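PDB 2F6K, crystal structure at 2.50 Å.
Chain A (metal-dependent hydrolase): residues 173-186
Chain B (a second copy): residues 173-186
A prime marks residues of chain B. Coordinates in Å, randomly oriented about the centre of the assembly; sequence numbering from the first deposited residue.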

# COMPACT_ATOMS: atom_id res chain seq x y z
N LEU A 173 -4.92 16.55 9.52
CA LEU A 173 -5.18 16.28 10.93
C LEU A 173 -4.28 15.23 11.57
O LEU A 173 -3.90 15.37 12.73
CB LEU A 173 -6.65 15.88 11.12
CG LEU A 173 -7.70 16.92 10.73
CD1 LEU A 173 -9.08 16.38 11.09
CD2 LEU A 173 -7.46 18.23 11.46
N LEU A 174 -3.93 14.17 10.85
CA LEU A 174 -3.07 13.13 11.39
C LEU A 174 -1.97 12.73 10.39
O LEU A 174 -0.82 12.48 10.77
CB LEU A 174 -3.90 11.90 11.77
CG LEU A 174 -3.09 10.67 12.21
CD1 LEU A 174 -2.42 10.95 13.55
CD2 LEU A 174 -4.00 9.46 12.31
N GLY A 175 -2.34 12.67 9.11
CA GLY A 175 -1.39 12.29 8.08
C GLY A 175 -0.16 13.18 8.00
O GLY A 175 0.97 12.68 7.96
N PHE A 176 -0.37 14.49 7.98
CA PHE A 176 0.76 15.41 7.91
C PHE A 176 1.76 15.13 9.03
O PHE A 176 2.96 15.04 8.79
CB PHE A 176 0.27 16.85 8.00
CG PHE A 176 -0.20 17.42 6.69
CD1 PHE A 176 -0.19 16.65 5.53
CD2 PHE A 176 -0.63 18.75 6.61
CE1 PHE A 176 -0.61 17.19 4.31
CE2 PHE A 176 -1.05 19.30 5.40
CZ PHE A 176 -1.04 18.52 4.25
N PHE A 177 1.27 14.98 10.26
CA PHE A 177 2.15 14.72 11.38
C PHE A 177 2.91 13.42 11.24
O PHE A 177 4.11 13.36 11.53
CB PHE A 177 1.39 14.74 12.69
CG PHE A 177 1.18 16.12 13.25
CD1 PHE A 177 1.15 16.33 14.62
CD2 PHE A 177 1.05 17.21 12.40
CE1 PHE A 177 1.00 17.60 15.14
CE2 PHE A 177 0.90 18.49 12.91
CZ PHE A 177 0.87 18.69 14.29
N MSE A 178 2.23 12.38 10.80
CA MSE A 178 2.90 11.10 10.64
C MSE A 178 4.01 11.25 9.60
O MSE A 178 5.11 10.72 9.78
CB MSE A 178 1.90 10.03 10.21
CG MSE A 178 0.81 9.77 11.25
SE MSE A 178 -0.28 8.18 10.88
CE MSE A 178 -1.13 8.77 9.24
N ASP A 179 3.74 12.01 8.54
CA ASP A 179 4.75 12.18 7.50
C ASP A 179 5.96 12.99 7.93
O ASP A 179 7.09 12.62 7.61
CB ASP A 179 4.14 12.79 6.25
CG ASP A 179 4.68 12.15 4.99
OD1 ASP A 179 4.48 10.93 4.80
OD2 ASP A 179 5.32 12.85 4.18
N THR A 180 5.73 14.08 8.65
CA THR A 180 6.83 14.90 9.12
C THR A 180 7.70 14.06 10.04
O THR A 180 8.93 14.10 9.97
CB THR A 180 6.34 16.14 9.88
OG1 THR A 180 5.72 17.05 8.95
CG2 THR A 180 7.50 16.85 10.58
N THR A 181 7.04 13.27 10.88
CA THR A 181 7.73 12.43 11.83
C THR A 181 8.56 11.36 11.14
O THR A 181 9.73 11.13 11.50
CB THR A 181 6.75 11.75 12.80
OG1 THR A 181 5.86 12.73 13.36
CG2 THR A 181 7.52 11.08 13.93
N MSE A 182 7.97 10.71 10.15
CA MSE A 182 8.70 9.67 9.43
C MSE A 182 9.88 10.28 8.69
O MSE A 182 10.97 9.70 8.67
CB MSE A 182 7.77 8.94 8.45
CG MSE A 182 6.62 8.18 9.11
SE MSE A 182 5.67 6.99 7.88
CE MSE A 182 4.53 8.28 7.00
N THR A 183 9.68 11.46 8.12
CA THR A 183 10.74 12.13 7.38
C THR A 183 11.92 12.54 8.25
O THR A 183 13.07 12.38 7.84
CB THR A 183 10.20 13.37 6.64
OG1 THR A 183 9.17 12.97 5.73
CG2 THR A 183 11.32 14.04 5.84
N PHE A 184 11.66 13.06 9.45
CA PHE A 184 12.73 13.46 10.36
C PHE A 184 13.62 12.27 10.69
O PHE A 184 14.85 12.36 10.68
CB PHE A 184 12.15 14.02 11.66
CG PHE A 184 13.19 14.39 12.68
CD1 PHE A 184 13.96 15.54 12.52
CD2 PHE A 184 13.38 13.61 13.81
CE1 PHE A 184 14.90 15.91 13.47
CE2 PHE A 184 14.32 13.98 14.78
CZ PHE A 184 15.08 15.13 14.61
N ILE A 185 13.00 11.14 11.01
CA ILE A 185 13.75 9.96 11.36
C ILE A 185 14.52 9.46 10.14
O ILE A 185 15.65 8.98 10.26
CB ILE A 185 12.79 8.88 11.89
CG1 ILE A 185 12.04 9.43 13.11
CG2 ILE A 185 13.56 7.62 12.24
CD1 ILE A 185 11.09 8.46 13.77
N ASN A 186 13.92 9.60 8.96
CA ASN A 186 14.57 9.16 7.74
C ASN A 186 15.87 9.95 7.61
O ASN A 186 16.92 9.41 7.23
CB ASN A 186 13.66 9.44 6.54
CG ASN A 186 14.12 8.73 5.29
OD1 ASN A 186 14.45 9.36 4.28
ND2 ASN A 186 14.15 7.40 5.33
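Chain B (173-186) LLGFFMDTTMTFIN

Four selenium atoms cluster where the two helices meet: Met178 and Met182 of each chain are selenomethionines, and Met178 SE lies 4.1 Å from Met182′ SE, a distance repeated between Met182 SE and Met178′ SE. The repetition follows from the exact two-fold axis relating the copies, which makes every contact in one direction recur in the other.

Chain B is helical from Gly175′ to Asn186′, as chain A is over the same residues, and in both the helix continues beyond Asn186. From Gly175′ to Asn186′ phi stays between -54° and -69° and psi between -36° and -49°. The i to i+4 ladder gives the same answer: Met182′ N donates to Met178′ O at 2.9 Å and Asn186′ N to Met182′ O at 3.0 Å, while the bond from Ile185′ N to Thr181′ O, at 3.3 Å, is weak.

The helix of chain B runs antiparallel to that of chain A. The angle between their N-to-C directions is 176°, and the axes approach to 11.6 Å, a wide separation that side chains must span. The register is centred on Met178, whose CA lies 7.2 Å from the CA of Met178′. One pair further out along each helix, Leu174 CA and Met182′ CA are 8.2 Å apart, as are Met182 CA and Leu174′ CA. Nearly antiparallel axes and a four-residue step place successive pairs along the same seam.

At the centre, Met178 CB is 4.3 Å from Met178′ SE. Both selenomethionines point their CA-to-CB bonds sideways and share an m, t, m rotamer; their selenium atoms nevertheless reach the partner helix.

Leu174′ directs its CA-to-CB bond toward chain A and, with chi1 t and chi2 p, meets three residues there. Its CD2 lies 3.8 Å from Met182 CG and 4.0 Å from Ile185 CD1, while its CD1 lies 3.9 Å from Thr181 CG2. By symmetry Leu174 fits among Thr181′, Met182′ and Ile185′ in the same way.

No hydrogen bond crosses between the stretches, so the contact, burying 419 Å² summed over both sides, rests on apolar packing. Thr181′ illustrates how a polar residue can join it: its OG1 donates to Phe177′ O of its own helix at 2.6 Å, and its methyl CG2 contacts Leu174 CD1 at 3.9 Å. Asp179′, by contrast, points its CA-to-CB bond away from chain A, and its carboxylate oxygens are hydrogen-bonded elsewhere in the structure.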

# COMPACT_ATOMS: atom_id res chain seq x y z
N LEU B 173 9.19 0.97 17.41
CA LEU B 173 9.71 2.32 17.65
C LEU B 173 8.83 3.46 17.15
O LEU B 173 8.74 4.49 17.80
CB LEU B 173 11.11 2.45 17.04
CG LEU B 173 12.20 1.52 17.60
CD1 LEU B 173 13.53 1.86 16.95
CD2 LEU B 173 12.30 1.66 19.10
N LEU B 174 8.19 3.30 16.00
CA LEU B 174 7.33 4.34 15.46
C LEU B 174 5.99 3.77 14.96
O LEU B 174 4.93 4.38 15.13
CB LEU B 174 8.04 5.08 14.31
CG LEU B 174 7.18 6.09 13.56
CD1 LEU B 174 6.86 7.28 14.46
CD2 LEU B 174 7.90 6.56 12.31
N GLY B 175 6.06 2.59 14.34
CA GLY B 175 4.87 1.95 13.81
C GLY B 175 3.79 1.69 14.85
O GLY B 175 2.61 2.02 14.64
N PHE B 176 4.17 1.10 15.97
CA PHE B 176 3.20 0.82 17.02
C PHE B 176 2.44 2.08 17.41
O PHE B 176 1.21 2.07 17.51
CB PHE B 176 3.89 0.23 18.24
CG PHE B 176 4.14 -1.25 18.15
CD1 PHE B 176 3.77 -1.97 17.02
CD2 PHE B 176 4.73 -1.93 19.22
CE1 PHE B 176 3.99 -3.35 16.95
CE2 PHE B 176 4.95 -3.32 19.16
CZ PHE B 176 4.58 -4.03 18.03
N PHE B 177 3.16 3.17 17.64
CA PHE B 177 2.51 4.41 18.03
C PHE B 177 1.56 4.94 16.97
O PHE B 177 0.46 5.39 17.29
CB PHE B 177 3.54 5.48 18.37
CG PHE B 177 4.06 5.38 19.78
CD1 PHE B 177 4.42 6.52 20.49
CD2 PHE B 177 4.15 4.14 20.41
CE1 PHE B 177 4.86 6.44 21.80
CE2 PHE B 177 4.60 4.05 21.73
CZ PHE B 177 4.96 5.20 22.42
N MSE B 178 1.98 4.88 15.72
CA MSE B 178 1.11 5.36 14.66
C MSE B 178 -0.16 4.52 14.64
O MSE B 178 -1.26 5.06 14.47
CB MSE B 178 1.83 5.28 13.31
CG MSE B 178 3.07 6.17 13.23
SE MSE B 178 3.82 6.34 11.43
CE MSE B 178 4.37 4.50 11.15
N ASP B 179 -0.03 3.22 14.86
CA ASP B 179 -1.20 2.36 14.84
C ASP B 179 -2.17 2.58 15.99
O ASP B 179 -3.38 2.61 15.79
CB ASP B 179 -0.81 0.89 14.78
CG ASP B 179 -1.70 0.10 13.84
OD1 ASP B 179 -1.72 0.41 12.63
OD2 ASP B 179 -2.39 -0.82 14.31
N THR B 180 -1.63 2.74 17.20
CA THR B 180 -2.48 2.98 18.35
C THR B 180 -3.23 4.28 18.14
O THR B 180 -4.42 4.37 18.42
CB THR B 180 -1.65 3.07 19.65
OG1 THR B 180 -1.13 1.78 19.98
CG2 THR B 180 -2.52 3.58 20.80
N THR B 181 -2.52 5.27 17.61
CA THR B 181 -3.10 6.57 17.37
C THR B 181 -4.21 6.51 16.32
O THR B 181 -5.28 7.09 16.51
CB THR B 181 -2.04 7.58 16.91
OG1 THR B 181 -0.92 7.55 17.80
CG2 THR B 181 -2.62 8.99 16.90
N MSE B 182 -3.95 5.81 15.23
CA MSE B 182 -4.95 5.70 14.18
C MSE B 182 -6.17 4.95 14.71
O MSE B 182 -7.31 5.33 14.42
CB MSE B 182 -4.38 4.98 12.95
CG MSE B 182 -3.23 5.73 12.27
SE MSE B 182 -2.76 4.98 10.52
CE MSE B 182 -1.66 3.50 11.09
N THR B 183 -5.93 3.91 15.51
CA THR B 183 -7.02 3.12 16.06
C THR B 183 -7.92 3.91 17.02
O THR B 183 -9.14 3.77 16.97
CB THR B 183 -6.49 1.87 16.78
OG1 THR B 183 -5.75 1.07 15.85
CG2 THR B 183 -7.65 1.03 17.32
N PHE B 184 -7.32 4.72 17.88
CA PHE B 184 -8.10 5.53 18.83
C PHE B 184 -9.06 6.45 18.08
O PHE B 184 -10.23 6.58 18.43
CB PHE B 184 -7.18 6.38 19.69
CG PHE B 184 -7.90 7.29 20.64
CD1 PHE B 184 -8.52 6.78 21.78
CD2 PHE B 184 -7.95 8.66 20.42
CE1 PHE B 184 -9.16 7.62 22.68
CE2 PHE B 184 -8.59 9.51 21.32
CZ PHE B 184 -9.20 8.99 22.45
N ILE B 185 -8.55 7.11 17.05
CA ILE B 185 -9.36 8.03 16.29
C ILE B 185 -10.45 7.25 15.54
O ILE B 185 -11.58 7.72 15.40
CB ILE B 185 -8.48 8.82 15.30
CG1 ILE B 185 -7.41 9.57 16.10
CG2 ILE B 185 -9.32 9.77 14.47
CD1 ILE B 185 -6.48 10.44 15.27
N ASN B 186 -10.11 6.05 15.09
CA ASN B 186 -11.07 5.23 14.37
C ASN B 186 -12.24 4.97 15.31
O ASN B 186 -13.40 5.00 14.91
CB ASN B 186 -10.41 3.91 13.96
CG ASN B 186 -11.23 3.14 12.95
OD1 ASN B 186 -11.67 2.02 13.20
ND2 ASN B 186 -11.43 3.73 11.78